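Oxidized polyvinyl alcohol hydrolase (Pseudomonas sp. VM15C, PDB 3WWC) hydrolyses beta-diketones such as 4,6-nonanedione and cleaves oxidized polyvinyl alcohol in the second step of polyvinyl alcohol degradation. Local coordinates at residues F50-A55 with T162-D167; V64-T69 with V154-C159; S88-H93 with W316-L321. The protein carries 1 engineered substitution. All blocks are in the same frame, centred on the assembly; numbering follows the deposited sequence.

Contact 1. Residues F50-A55 with T162-D167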
ATOM      1  N   PHE A  50     -10.200   5.529  12.325  1.00  7.89           N
ATOM      2  CA  PHE A  50      -9.529   6.178  11.204  1.00  8.24           C
ATOM      3  C   PHE A  50      -9.620   7.670  11.384  1.00  9.31           C
ATOM      4  O   PHE A  50     -10.461   8.167  12.157  1.00  9.40           O
ATOM      5  CB  PHE A  50     -10.149   5.756   9.860  1.00  8.31           C
ATOM      6  CG  PHE A  50     -11.645   6.028   9.724  1.00  8.75           C
ATOM      7  CD1 PHE A  50     -12.566   5.066  10.144  1.00 10.62           C
ATOM      8  CD2 PHE A  50     -12.111   7.241   9.195  1.00  8.93           C
ATOM      9  CE1 PHE A  50     -13.967   5.305  10.028  1.00 11.05           C
ATOM     10  CE2 PHE A  50     -13.490   7.493   9.083  1.00 10.49           C
ATOM     11  CZ  PHE A  50     -14.418   6.527   9.489  1.00  8.57           C
ATOM     12  N   ILE A  51      -8.746   8.404  10.706  1.00  9.25           N
ATOM     13  CA  ILE A  51      -8.678   9.856  10.873  1.00  9.77           C
ATOM     14  C   ILE A  51      -8.938  10.516   9.536  1.00  9.93           C
ATOM     15  O   ILE A  51      -8.358  10.137   8.501  1.00 10.20           O
ATOM     16  CB  ILE A  51      -7.291  10.256  11.407  1.00  8.83           C
ATOM     17  CG1 ILE A  51      -7.047   9.573  12.764  1.00 10.40           C
ATOM     18  CG2 ILE A  51      -7.183  11.779  11.606  1.00 10.68           C
ATOM     19  CD1 ILE A  51      -5.592   9.742  13.323  1.00 13.14           C
ATOM     20  N   VAL A  52      -9.735  11.576   9.559  1.00  9.49           N
ATOM     21  CA  VAL A  52     -10.078  12.275   8.337  1.00 10.41           C
ATOM     22  C   VAL A  52      -9.571  13.700   8.342  1.00 12.14           C
ATOM     23  O   VAL A  52      -9.819  14.470   9.294  1.00 12.95           O
ATOM     24  CB  VAL A  52     -11.630  12.348   8.135  1.00  9.72           C
ATOM     25  CG1 VAL A  52     -11.977  13.200   6.857  1.00 11.36           C
ATOM     26  CG2 VAL A  52     -12.240  10.962   8.051  1.00 11.05           C
ATOM     27  N   TYR A  53      -8.845  14.074   7.285  1.00 10.74           N
ATOM     28  CA  TYR A  53      -8.428  15.478   7.108  1.00 12.44           C
ATOM     29  C   TYR A  53      -9.091  15.891   5.769  1.00 12.85           C
ATOM     30  O   TYR A  53      -8.614  15.533   4.671  1.00 11.66           O
ATOM     31  CB  TYR A  53      -6.887  15.604   6.999  1.00 12.77           C
ATOM     32  CG  TYR A  53      -6.067  15.408   8.275  1.00 14.29           C
ATOM     33  CD1 TYR A  53      -5.752  14.127   8.758  1.00 17.19           C
ATOM     34  CD2 TYR A  53      -5.581  16.508   8.991  1.00 17.21           C
ATOM     35  CE1 TYR A  53      -4.982  13.984   9.922  1.00 16.36           C
ATOM     36  CE2 TYR A  53      -4.816  16.359  10.140  1.00 17.64           C
ATOM     37  CZ  TYR A  53      -4.526  15.094  10.597  1.00 18.70           C
ATOM     38  OH  TYR A  53      -3.737  14.949  11.751  1.00 20.38           O
ATOM     39  N   PRO A  54     -10.179  16.689   5.813  1.00 13.50           N
ATOM     40  CA  PRO A  54     -10.844  17.098   4.567  1.00 12.91           C
ATOM     41  C   PRO A  54      -9.975  17.993   3.697  1.00 13.23           C
ATOM     42  O   PRO A  54      -9.180  18.806   4.178  1.00 14.98           O
ATOM     43  CB  PRO A  54     -12.116  17.809   5.030  1.00 15.39           C
ATOM     44  CG  PRO A  54     -12.290  17.369   6.462  1.00 15.55           C
ATOM     45  CD  PRO A  54     -10.905  17.156   7.011  1.00 13.77           C
ATOM     46  N   ALA A  55     -10.131  17.834   2.384  1.00 13.35           N
ATOM     47  CA  ALA A  55      -9.348  18.605   1.436  1.00 13.46           C
ATOM     48  C   ALA A  55      -9.527  20.088   1.577  1.00 16.69           C
ATOM     49  O   ALA A  55     -10.663  20.531   1.758  1.00 19.30           O
ATOM     50  CB  ALA A  55      -9.750  18.208  -0.001  1.00 12.70           C
ATOM     51  N   THR A 162     -20.196  10.034   2.575  1.00 13.82           N
ATOM     52  CA  THR A 162     -21.554  10.522   2.848  1.00 15.28           C
ATOM     53  C   THR A 162     -21.437  11.894   3.508  1.00 16.53           C
ATOM     54  O   THR A 162     -22.433  12.635   3.569  1.00 18.54           O
ATOM     55  CB  THR A 162     -22.377   9.558   3.778  1.00 13.60           C
ATOM     56  OG1 THR A 162     -21.793   9.559   5.092  1.00 16.37           O
ATOM     57  CG2 THR A 162     -22.472   8.161   3.199  1.00 15.37           C
ATOM     58  N   LYS A 163     -20.265  12.275   4.019  1.00 16.50           N
ATOM     59  CA  LYS A 163     -20.115  13.564   4.687  1.00 17.47           C
ATOM     60  C   LYS A 163     -19.276  14.585   3.928  1.00 17.36           C
ATOM     61  O   LYS A 163     -19.468  15.829   4.043  1.00 18.92           O
ATOM     62  CB  LYS A 163     -19.497  13.379   6.092  1.00 21.22           C
ATOM     63  CG  LYS A 163     -19.509  14.682   6.908  1.00 25.64           C
ATOM     64  CD  LYS A 163     -18.825  14.532   8.251  1.00 31.21           C
ATOM     65  CE  LYS A 163     -18.128  15.833   8.698  1.00 31.74           C
ATOM     66  NZ  LYS A 163     -19.068  16.976   8.849  1.00 35.10           N
ATOM     67  N   TYR A 164     -18.305  14.084   3.177  1.00 15.55           N
ATOM     68  CA  TYR A 164     -17.446  14.939   2.378  1.00 14.46           C
ATOM     69  C   TYR A 164     -17.571  14.468   0.930  1.00 14.16           C
ATOM     70  O   TYR A 164     -17.790  13.287   0.685  1.00 16.44           O
ATOM     71  CB  TYR A 164     -16.002  14.810   2.870  1.00 15.06           C
ATOM     72  CG  TYR A 164     -15.800  15.322   4.270  1.00 17.67           C
ATOM     73  CD1 TYR A 164     -15.717  14.433   5.346  1.00 20.71           C
ATOM     74  CD2 TYR A 164     -15.757  16.704   4.540  1.00 19.75           C
ATOM     75  CE1 TYR A 164     -15.601  14.892   6.649  1.00 22.08           C
ATOM     76  CE2 TYR A 164     -15.640  17.175   5.855  1.00 20.73           C
ATOM     77  CZ  TYR A 164     -15.563  16.251   6.889  1.00 23.09           C
ATOM     78  OH  TYR A 164     -15.405  16.652   8.203  1.00 25.08           O
ATOM     79  N   LYS A 165     -17.465  15.388  -0.029  1.00 13.42           N
ATOM     80  CA  LYS A 165     -17.591  15.067  -1.461  1.00 13.89           C
ATOM     81  C   LYS A 165     -16.296  14.450  -1.941  1.00 12.66           C
ATOM     82  O   LYS A 165     -15.251  15.089  -1.930  1.00 14.05           O
ATOM     83  CB  LYS A 165     -17.858  16.328  -2.268  1.00 15.58           C
ATOM     84  CG  LYS A 165     -19.183  16.959  -1.902  1.00 20.59           C
ATOM     85  CD  LYS A 165     -19.448  18.144  -2.834  1.00 22.99           C
ATOM     86  CE  LYS A 165     -20.747  18.840  -2.423  1.00 26.26           C
ATOM     87  NZ  LYS A 165     -20.876  20.163  -3.109  1.00 30.23           N
ATOM     88  N   LEU A 166     -16.387  13.191  -2.321  1.00 12.26           N
ATOM     89  CA  LEU A 166     -15.218  12.444  -2.773  1.00 10.53           C
ATOM     90  C   LEU A 166     -15.363  12.077  -4.247  1.00 11.36           C
ATOM     91  O   LEU A 166     -16.458  11.745  -4.729  1.00 12.67           O
ATOM     92  CB  LEU A 166     -15.073  11.142  -1.976  1.00 10.62           C
ATOM     93  CG  LEU A 166     -15.077  11.317  -0.447  1.00 10.91           C
ATOM     94  CD1 LEU A 166     -14.797   9.963   0.220  1.00 10.59           C
ATOM     95  CD2 LEU A 166     -14.017  12.342  -0.010  1.00 11.40           C
ATOM     96  N   ASP A 167     -14.247  12.170  -4.960  1.00 11.67           N
ATOM     97  CA  ASP A 167     -14.179  11.829  -6.384  1.00 11.56           C
ATOM     98  C   ASP A 167     -14.001  10.324  -6.520  1.00 11.54           C
ATOM     99  O   ASP A 167     -12.908   9.782  -6.252  1.00 12.64           O
ATOM    100  CB  ASP A 167     -13.027  12.610  -6.994  1.00 12.54           C
ATOM    101  CG  ASP A 167     -12.835  12.331  -8.484  1.00 12.51           C
ATOM    102  OD1 ASP A 167     -13.405  11.361  -9.006  1.00 14.34           O
ATOM    103  OD2 ASP A 167     -12.073  13.125  -9.095  1.00 15.30           O
TER
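In the central sheet of this alpha/beta-hydrolase fold, Val52 near the end of strand 46-53, and Pro54 just beyond it, pack against Tyr164, which sits in the connection between helix 148-160 and the short strand 166-167. The contact is a proline-aromatic packing of the CH-pi kind. Pro54 lays its ring carbons over one face of the phenol: CG stands 3.4 Å from Tyr164 CE2 and 3.5 Å from Tyr164 CZ, while Pro54 CB comes within 3.7 Å of Tyr164 CE2. At the phenol end the same Pro54 CG lies 3.6 Å from Tyr164 OH. The opposite face is backed by the aliphatic part of Lys163, whose CG is 3.9 Å above the plane of the Tyr164 ring and shifted toward its rim, so the aromatic group is held between two sets of methylenes.

Val52 adds a lighter touch, its CG1 meeting Tyr164 CE1 obliquely at 4.0 Å. With CG1 anti to the backbone N (chi1 176°), Val52 sends that methyl to the tyrosine and leaves CG2 at the edge of the Phe50 ring, in its plane; one beta-branched residue thereby serves two aromatic neighbours, and Val160 of helix 148-160 touches it as well. Proline suits the place just past the strand: it has no N-H to offer a neighbouring strand, whereas Tyr53 still bonds through its backbone to Val97. Tyrosine fits a partly exposed site because it pairs a broad apolar face with a hydroxyl that tolerates water. Since the contact is made by carbon atoms over a ring, with the hydroxyl only alongside, it probably depends on matching shapes and on the ring's electron-rich face attracting the slightly positive C-H groups of proline, rather than on exact bond directions.

Contact 2. Residues V64-T69 with V154-C159; sequences VWVPMT and VAMVQC
Val66 makes the apolar meeting here, offering one methyl to each of two residues of helix 148-160. Its CG1 faces the end of Met156, the two side chains reaching tip to tip with Val66 CG1 3.8 Å from Met156 CE. Methionine spans the distance because its chain runs extended through CB and CG and then bends at the sulfur (chi3 75°), which swings the terminal methyl to the valine. The other branch, Val66 CG2, lies 4.0 Å from Val157 CG2, where two short beta-branched side chains meet at a slant. Valine is at home in strand 62-68, and on the helix the short Val157 meets Val66 CG2 while the longer Met156 reaches Val66 CG1 with its terminal methyl. The helix belongs to the beta-alpha-beta crossover between strands 96-100 and 170-176, and strand 62-68 lies between those two in the sheet; accordingly Met156 also touches Ile98, and Val157 touches Leu171.

Backbone hydrogen bonds keep the helix regular, with Gln158 N 2.9 Å from Val154 O and Cys159 N likewise 2.9 Å from Ala155 O. Further along the helix, Cys159 SG forms a disulfide with Cys27, outside both segments.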
ATOM      1  N   VAL A  64      -8.971  11.409  -3.123  1.00  8.22           N
ATOM      2  CA  VAL A  64      -8.758  10.782  -1.813  1.00  8.15           C
ATOM      3  C   VAL A  64      -7.430  10.131  -1.716  1.00  7.70           C
ATOM      4  O   VAL A  64      -6.960   9.482  -2.666  1.00  8.96           O
ATOM      5  CB  VAL A  64      -9.872   9.736  -1.573  1.00  9.22           C
ATOM      6  CG1 VAL A  64      -9.547   8.809  -0.384  1.00  9.31           C
ATOM      7  CG2 VAL A  64     -11.211  10.492  -1.280  1.00 10.77           C
ATOM      8  N   TRP A  65      -6.816  10.303  -0.538  1.00  6.61           N
ATOM      9  CA  TRP A  65      -5.541   9.664  -0.219  1.00  6.65           C
ATOM     10  C   TRP A  65      -5.747   8.880   1.077  1.00  7.66           C
ATOM     11  O   TRP A  65      -6.140   9.467   2.106  1.00  7.31           O
ATOM     12  CB  TRP A  65      -4.477  10.751  -0.045  1.00  7.59           C
ATOM     13  CG  TRP A  65      -3.121  10.278   0.496  1.00  8.03           C
ATOM     14  CD1 TRP A  65      -2.377  10.909   1.456  1.00  8.36           C
ATOM     15  CD2 TRP A  65      -2.298   9.176   0.021  1.00  7.08           C
ATOM     16  NE1 TRP A  65      -1.157  10.288   1.605  1.00  7.47           N
ATOM     17  CE2 TRP A  65      -1.084   9.224   0.736  1.00  7.20           C
ATOM     18  CE3 TRP A  65      -2.480   8.162  -0.944  1.00  8.14           C
ATOM     19  CZ2 TRP A  65      -0.043   8.301   0.528  1.00  7.66           C
ATOM     20  CZ3 TRP A  65      -1.450   7.244  -1.157  1.00  8.44           C
ATOM     21  CH2 TRP A  65      -0.249   7.317  -0.428  1.00  8.40           C
ATOM     22  N   VAL A  66      -5.442   7.577   1.054  1.00  6.54           N
ATOM     23  CA  VAL A  66      -5.564   6.688   2.215  1.00  7.66           C
ATOM     24  C   VAL A  66      -4.144   6.199   2.511  1.00  6.91           C
ATOM     25  O   VAL A  66      -3.695   5.198   1.962  1.00  6.98           O
ATOM     26  CB  VAL A  66      -6.516   5.493   1.866  1.00  8.07           C
ATOM     27  CG1 VAL A  66      -6.585   4.496   2.981  1.00  7.92           C
ATOM     28  CG2 VAL A  66      -7.909   6.051   1.601  1.00  7.71           C
ATOM     29  N   PRO A  67      -3.423   6.914   3.388  1.00  7.51           N
ATOM     30  CA  PRO A  67      -2.055   6.541   3.734  1.00  7.48           C
ATOM     31  C   PRO A  67      -2.018   5.554   4.878  1.00  6.91           C
ATOM     32  O   PRO A  67      -2.802   5.648   5.850  1.00  8.09           O
ATOM     33  CB  PRO A  67      -1.444   7.886   4.135  1.00  6.94           C
ATOM     34  CG  PRO A  67      -2.622   8.602   4.807  1.00  6.50           C
ATOM     35  CD  PRO A  67      -3.763   8.266   3.909  1.00  7.14           C
ATOM     36  N   MET A  68      -1.085   4.614   4.763  1.00  6.86           N
ATOM     37  CA  MET A  68      -0.923   3.593   5.808  1.00  7.49           C
ATOM     38  C   MET A  68       0.478   3.562   6.342  1.00  8.28           C
ATOM     39  O   MET A  68       1.442   3.537   5.574  1.00  8.54           O
ATOM     40  CB  MET A  68      -1.268   2.222   5.245  1.00  8.56           C
ATOM     41  CG  MET A  68      -2.736   2.163   4.915  1.00  8.49           C
ATOM     42  SD  MET A  68      -3.218   0.613   4.086  1.00 11.71           S
ATOM     43  CE  MET A  68      -2.543   0.842   2.523  1.00  9.95           C
ATOM     44  N   THR A  69       0.599   3.521   7.665  1.00  8.66           N
ATOM     45  CA  THR A  69       1.899   3.381   8.293  1.00  8.18           C
ATOM     46  C   THR A  69       2.393   1.944   8.169  1.00  8.89           C
ATOM     47  O   THR A  69       1.719   1.063   7.585  1.00  8.20           O
ATOM     48  CB  THR A  69       1.765   3.796   9.777  1.00  9.04           C
ATOM     49  OG1 THR A  69       3.094   3.933  10.315  1.00  9.31           O
ATOM     50  CG2 THR A  69       0.968   2.753  10.591  1.00  7.86           C
ATOM     51  N   VAL A 154     -12.609  -0.095   2.167  1.00  9.81           N
ATOM     52  CA  VAL A 154     -13.665   0.248   1.206  1.00  9.33           C
ATOM     53  C   VAL A 154     -14.847   0.811   1.991  1.00 10.03           C
ATOM     54  O   VAL A 154     -15.378   1.848   1.645  1.00 10.29           O
ATOM     55  CB  VAL A 154     -14.074  -1.013   0.412  1.00 10.27           C
ATOM     56  CG1 VAL A 154     -15.324  -0.721  -0.474  1.00 10.56           C
ATOM     57  CG2 VAL A 154     -12.909  -1.410  -0.483  1.00 10.29           C
ATOM     58  N   ALA A 155     -15.226   0.129   3.057  1.00  9.77           N
ATOM     59  CA  ALA A 155     -16.344   0.605   3.875  1.00 10.01           C
ATOM     60  C   ALA A 155     -16.071   1.959   4.499  1.00 10.47           C
ATOM     61  O   ALA A 155     -16.967   2.827   4.592  1.00 11.25           O
ATOM     62  CB  ALA A 155     -16.655  -0.395   4.966  1.00 11.68           C
ATOM     63  N   MET A 156     -14.825   2.184   4.901  1.00  9.31           N
ATOM     64  CA  MET A 156     -14.382   3.435   5.492  1.00  9.71           C
ATOM     65  C   MET A 156     -14.540   4.593   4.499  1.00 10.11           C
ATOM     66  O   MET A 156     -15.143   5.626   4.805  1.00 10.34           O
ATOM     67  CB  MET A 156     -12.926   3.239   5.903  1.00  8.92           C
ATOM     68  CG  MET A 156     -12.235   4.491   6.367  1.00  8.70           C
ATOM     69  SD  MET A 156     -10.470   4.231   6.666  1.00  9.65           S
ATOM     70  CE  MET A 156      -9.796   4.140   4.958  1.00  9.74           C
ATOM     71  N   VAL A 157     -14.043   4.399   3.287  1.00  9.48           N
ATOM     72  CA  VAL A 157     -14.118   5.458   2.282  1.00 10.47           C
ATOM     73  C   VAL A 157     -15.598   5.660   1.873  1.00  9.22           C
ATOM     74  O   VAL A 157     -16.034   6.805   1.731  1.00 11.05           O
ATOM     75  CB  VAL A 157     -13.261   5.082   1.056  1.00  9.84           C
ATOM     76  CG1 VAL A 157     -13.512   6.081  -0.085  1.00 11.43           C
ATOM     77  CG2 VAL A 157     -11.775   5.168   1.442  1.00 10.53           C
ATOM     78  N   GLN A 158     -16.371   4.575   1.731  1.00 10.77           N
ATOM     79  CA  GLN A 158     -17.798   4.743   1.351  1.00 11.27           C
ATOM     80  C   GLN A 158     -18.553   5.520   2.431  1.00 11.09           C
ATOM     81  O   GLN A 158     -19.418   6.343   2.123  1.00 12.04           O
ATOM     82  CB  GLN A 158     -18.436   3.376   1.110  1.00 10.62           C
ATOM     83  CG  GLN A 158     -17.988   2.786  -0.208  1.00 14.87           C
ATOM     84  CD  GLN A 158     -18.478   1.383  -0.420  1.00 20.81           C
ATOM     85  OE1 GLN A 158     -18.601   0.935  -1.571  1.00 26.66           O
ATOM     86  NE2 GLN A 158     -18.709   0.669   0.647  1.00 20.17           N
ATOM     87  N   CYS A 159     -18.162   5.356   3.684  1.00 10.72           N
ATOM     88  CA  CYS A 159     -18.809   6.089   4.766  1.00 12.97           C
ATOM     89  C   CYS A 159     -18.403   7.566   4.799  1.00 11.82           C
ATOM     90  O   CYS A 159     -19.268   8.499   4.908  1.00 12.82           O
ATOM     91  CB  CYS A 159     -18.443   5.397   6.092  1.00 13.07           C
ATOM     92  SG  CYS A 159     -19.195   6.222   7.523  1.00 17.02           S
TER

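Contact 3. Residues S88-H93 with W316-L321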
ATOM      1  N   SER A  88      -0.827  13.990   6.440  1.00  8.55           N
ATOM      2  CA  SER A  88      -1.984  14.857   6.566  1.00  8.66           C
ATOM      3  C   SER A  88      -1.805  16.151   5.806  1.00  9.52           C
ATOM      4  O   SER A  88      -2.784  16.802   5.507  1.00  9.89           O
ATOM      5  CB  SER A  88      -2.227  15.192   8.046  1.00 10.51           C
ATOM      6  OG  SER A  88      -1.194  15.990   8.612  1.00 11.73           O
ATOM      7  N   ILE A  89      -0.576  16.506   5.488  1.00  9.06           N
ATOM      8  CA  ILE A  89      -0.304  17.733   4.750  1.00 11.69           C
ATOM      9  C   ILE A  89      -0.867  17.674   3.357  1.00 12.02           C
ATOM     10  O   ILE A  89      -1.133  18.748   2.752  1.00 13.45           O
ATOM     11  CB  ILE A  89       1.241  18.043   4.791  1.00 12.03           C
ATOM     12  CG1 ILE A  89       1.657  18.163   6.258  1.00 13.42           C
ATOM     13  CG2 ILE A  89       1.576  19.396   4.081  1.00 13.85           C
ATOM     14  CD1 ILE A  89       0.782  19.075   7.029  1.00 19.31           C
ATOM     15  N   LEU A  90      -1.111  16.475   2.833  1.00 10.69           N
ATOM     16  CA  LEU A  90      -1.760  16.401   1.504  1.00 11.29           C
ATOM     17  C   LEU A  90      -3.159  17.009   1.531  1.00 10.17           C
ATOM     18  O   LEU A  90      -3.702  17.304   0.474  1.00  9.86           O
ATOM     19  CB  LEU A  90      -1.811  14.977   0.993  1.00 12.66           C
ATOM     20  CG  LEU A  90      -0.412  14.724   0.432  1.00 16.65           C
ATOM     21  CD1 LEU A  90      -0.084  13.319   0.581  1.00 17.83           C
ATOM     22  CD2 LEU A  90      -0.330  15.181  -1.038  1.00 18.13           C
ATOM     23  N   ALA A  91      -3.789  17.176   2.682  1.00  8.60           N
ATOM     24  CA  ALA A  91      -5.090  17.845   2.699  1.00  9.03           C
ATOM     25  C   ALA A  91      -4.905  19.332   2.293  1.00 10.51           C
ATOM     26  O   ALA A  91      -5.762  19.882   1.629  1.00 13.07           O
ATOM     27  CB  ALA A  91      -5.775  17.742   4.125  1.00  9.61           C
ATOM     28  N   ASP A  92      -3.765  19.924   2.610  1.00 11.99           N
ATOM     29  CA  ASP A  92      -3.457  21.304   2.220  1.00 13.82           C
ATOM     30  C   ASP A  92      -3.154  21.320   0.725  1.00 13.34           C
ATOM     31  O   ASP A  92      -3.042  22.389   0.139  1.00 14.50           O
ATOM     32  CB  ASP A  92      -2.182  21.803   2.901  1.00 16.57           C
ATOM     33  CG  ASP A  92      -2.332  21.982   4.419  1.00 22.56           C
ATOM     34  OD1 ASP A  92      -3.445  22.267   4.881  1.00 26.36           O
ATOM     35  OD2 ASP A  92      -1.300  21.881   5.120  1.00 25.39           O
ATOM     36  N   HIS A  93      -3.019  20.130   0.119  1.00 11.83           N
ATOM     37  CA  HIS A  93      -2.722  19.999  -1.314  1.00 11.71           C
ATOM     38  C   HIS A  93      -3.971  19.651  -2.099  1.00 11.31           C
ATOM     39  O   HIS A  93      -3.880  19.356  -3.289  1.00 13.01           O
ATOM     40  CB  HIS A  93      -1.666  18.939  -1.510  1.00 11.56           C
ATOM     41  CG  HIS A  93      -0.942  19.054  -2.822  1.00 10.71           C
ATOM     42  ND1 HIS A  93      -0.288  20.222  -3.174  1.00 10.90           N
ATOM     43  CD2 HIS A  93      -0.845  18.220  -3.892  1.00 12.36           C
ATOM     44  CE1 HIS A  93       0.164  20.109  -4.413  1.00 11.43           C
ATOM     45  NE2 HIS A  93      -0.159  18.908  -4.872  1.00 10.95           N
ATOM     46  N   TRP A 316       4.166  15.322  -5.743  1.00  9.27           N
ATOM     47  CA  TRP A 316       4.403  14.804  -7.105  1.00  8.46           C
ATOM     48  C   TRP A 316       3.738  13.439  -7.288  1.00  8.11           C
ATOM     49  O   TRP A 316       3.061  13.178  -8.313  1.00  8.73           O
ATOM     50  CB  TRP A 316       5.914  14.677  -7.380  1.00  9.34           C
ATOM     51  CG  TRP A 316       6.203  14.037  -8.703  1.00 10.69           C
ATOM     52  CD1 TRP A 316       6.126  14.636  -9.945  1.00 10.71           C
ATOM     53  CD2 TRP A 316       6.477  12.657  -8.943  1.00 10.06           C
ATOM     54  NE1 TRP A 316       6.341  13.702 -10.937  1.00 11.46           N
ATOM     55  CE2 TRP A 316       6.548  12.478 -10.354  1.00 11.69           C
ATOM     56  CE3 TRP A 316       6.668  11.546  -8.119  1.00 10.68           C
ATOM     57  CZ2 TRP A 316       6.793  11.241 -10.934  1.00 12.49           C
ATOM     58  CZ3 TRP A 316       6.915  10.316  -8.704  1.00 12.82           C
ATOM     59  CH2 TRP A 316       6.974  10.179 -10.104  1.00 12.91           C
ATOM     60  N   ALA A 317       3.906  12.562  -6.298  1.00  7.86           N
ATOM     61  CA  ALA A 317       3.326  11.213  -6.458  1.00  7.56           C
ATOM     62  C   ALA A 317       1.812  11.246  -6.484  1.00  8.50           C
ATOM     63  O   ALA A 317       1.206  10.641  -7.375  1.00  9.34           O
ATOM     64  CB  ALA A 317       3.837  10.280  -5.291  1.00  8.46           C
ATOM     65  N   LEU A 318       1.167  11.957  -5.547  1.00  7.91           N
ATOM     66  CA  LEU A 318      -0.288  11.978  -5.551  1.00  8.79           C
ATOM     67  C   LEU A 318      -0.838  12.689  -6.753  1.00  9.17           C
ATOM     68  O   LEU A 318      -1.805  12.210  -7.332  1.00  9.16           O
ATOM     69  CB  LEU A 318      -0.830  12.587  -4.242  1.00  9.06           C
ATOM     70  CG  LEU A 318      -1.272  11.542  -3.160  1.00  9.63           C
ATOM     71  CD1 LEU A 318      -2.440  10.653  -3.596  1.00 10.13           C
ATOM     72  CD2 LEU A 318      -0.055  10.706  -2.813  1.00 11.18           C
ATOM     73  N   ASP A 319      -0.214  13.776  -7.181  1.00  8.77           N
ATOM     74  CA  ASP A 319      -0.724  14.457  -8.366  1.00  9.03           C
ATOM     75  C   ASP A 319      -0.513  13.620  -9.608  1.00  9.58           C
ATOM     76  O   ASP A 319      -1.309  13.730 -10.560  1.00 10.55           O
ATOM     77  CB  ASP A 319      -0.054  15.827  -8.531  1.00 10.00           C
ATOM     78  CG  ASP A 319      -0.440  16.799  -7.433  1.00 10.20           C
ATOM     79  OD1 ASP A 319      -1.339  16.521  -6.631  1.00 10.23           O
ATOM     80  OD2 ASP A 319       0.195  17.886  -7.343  1.00 10.70           O
ATOM     81  N   THR A 320       0.528  12.774  -9.644  1.00  8.32           N
ATOM     82  CA  THR A 320       0.756  11.871 -10.779  1.00  9.38           C
ATOM     83  C   THR A 320      -0.352  10.824 -10.785  1.00  8.84           C
ATOM     84  O   THR A 320      -0.968  10.542 -11.845  1.00  8.98           O
ATOM     85  CB  THR A 320       2.096  11.178 -10.636  1.00  8.33           C
ATOM     86  OG1 THR A 320       3.153  12.153 -10.808  1.00  9.93           O
ATOM     87  CG2 THR A 320       2.246  10.076 -11.706  1.00  9.94           C
ATOM     88  N   LEU A 321      -0.670  10.239  -9.618  1.00  8.63           N
ATOM     89  CA  LEU A 321      -1.772   9.272  -9.596  1.00  8.66           C
ATOM     90  C   LEU A 321      -3.098   9.957 -10.034  1.00  9.26           C
ATOM     91  O   LEU A 321      -3.851   9.403 -10.856  1.00  7.92           O
ATOM     92  CB  LEU A 321      -1.977   8.689  -8.166  1.00  8.97           C
ATOM     93  CG  LEU A 321      -0.778   7.956  -7.576  1.00  9.59           C
ATOM     94  CD1 LEU A 321      -1.219   7.445  -6.194  1.00 10.85           C
ATOM     95  CD2 LEU A 321      -0.357   6.768  -8.434  1.00 12.67           C
TER
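Asp319 OD2 accepts a hydrogen bond from His93 NE2 at 2.7 Å, and the N-H points almost straight at it (172°). This His-carboxylate pair lies away from the active site and ties the segment between helix 75-80 and strand 96-100 to helix 310-322 of the alpha/beta-hydrolase fold. The donor arrives on the syn side of OD2, and the acceptor lies in the plane of the imidazole, at its edge. Ring and carboxylate are nearly coplanar, their planes 19° apart. His93 reaches out with CG anti to the backbone N (chi1 -159°), and its ring and the carboxylate come from opposite directions. The other oxygen, Asp319 OD1, is hydrogen-bonded to Tyr95 OH, which helps to fix the rotation of the carboxylate. The nearby negative charge would probably favour a protonated imidazole. A leucine in place of Asp319 has no carboxylate, so His93 NE2 and Tyr95 OH would probably lose this partner and the imidazole would be likely to turn more freely.

Deeper in, the join becomes apolar: Leu90 CD2 rests 4.2 Å from Leu318 CB. Leucine suits these buried positions, whereas histidine and aspartate occupy the partly exposed border.

Within the helix, Trp316 O is gripped twice by Thr320, whose N lies 2.9 Å and whose OG1 lies 2.7 Å from it, the two donors approaching from opposite faces of the carbonyl plane. The same Thr320 OG1 also stands 3.4 Å above one face of the Trp316 ring, displaced toward its rim.

Contact 2 is the core member of the three, wholly buried and made of methyl groups, whereas contacts 1 and 3 are only partly buried. Contacts 1 and 2 reach the same sheet and use consecutive elements, since helix 148-160 leads into the connection used by contact 1; Phe50 CB packs 3.6 Å from Met156 SD between them. Contact 3 engages helix 310-322 instead, and Trp65 joins it to contact 2 by touching both Leu90 and Leu318. Tyr53, in turn, packs on Ser88 and so connects contacts 1 and 3. Chemistry follows place: aliphatic in the interior, proline on aromatic nearer the surface, and a directed histidine-carboxylate hydrogen bond beside leucines in contact 3.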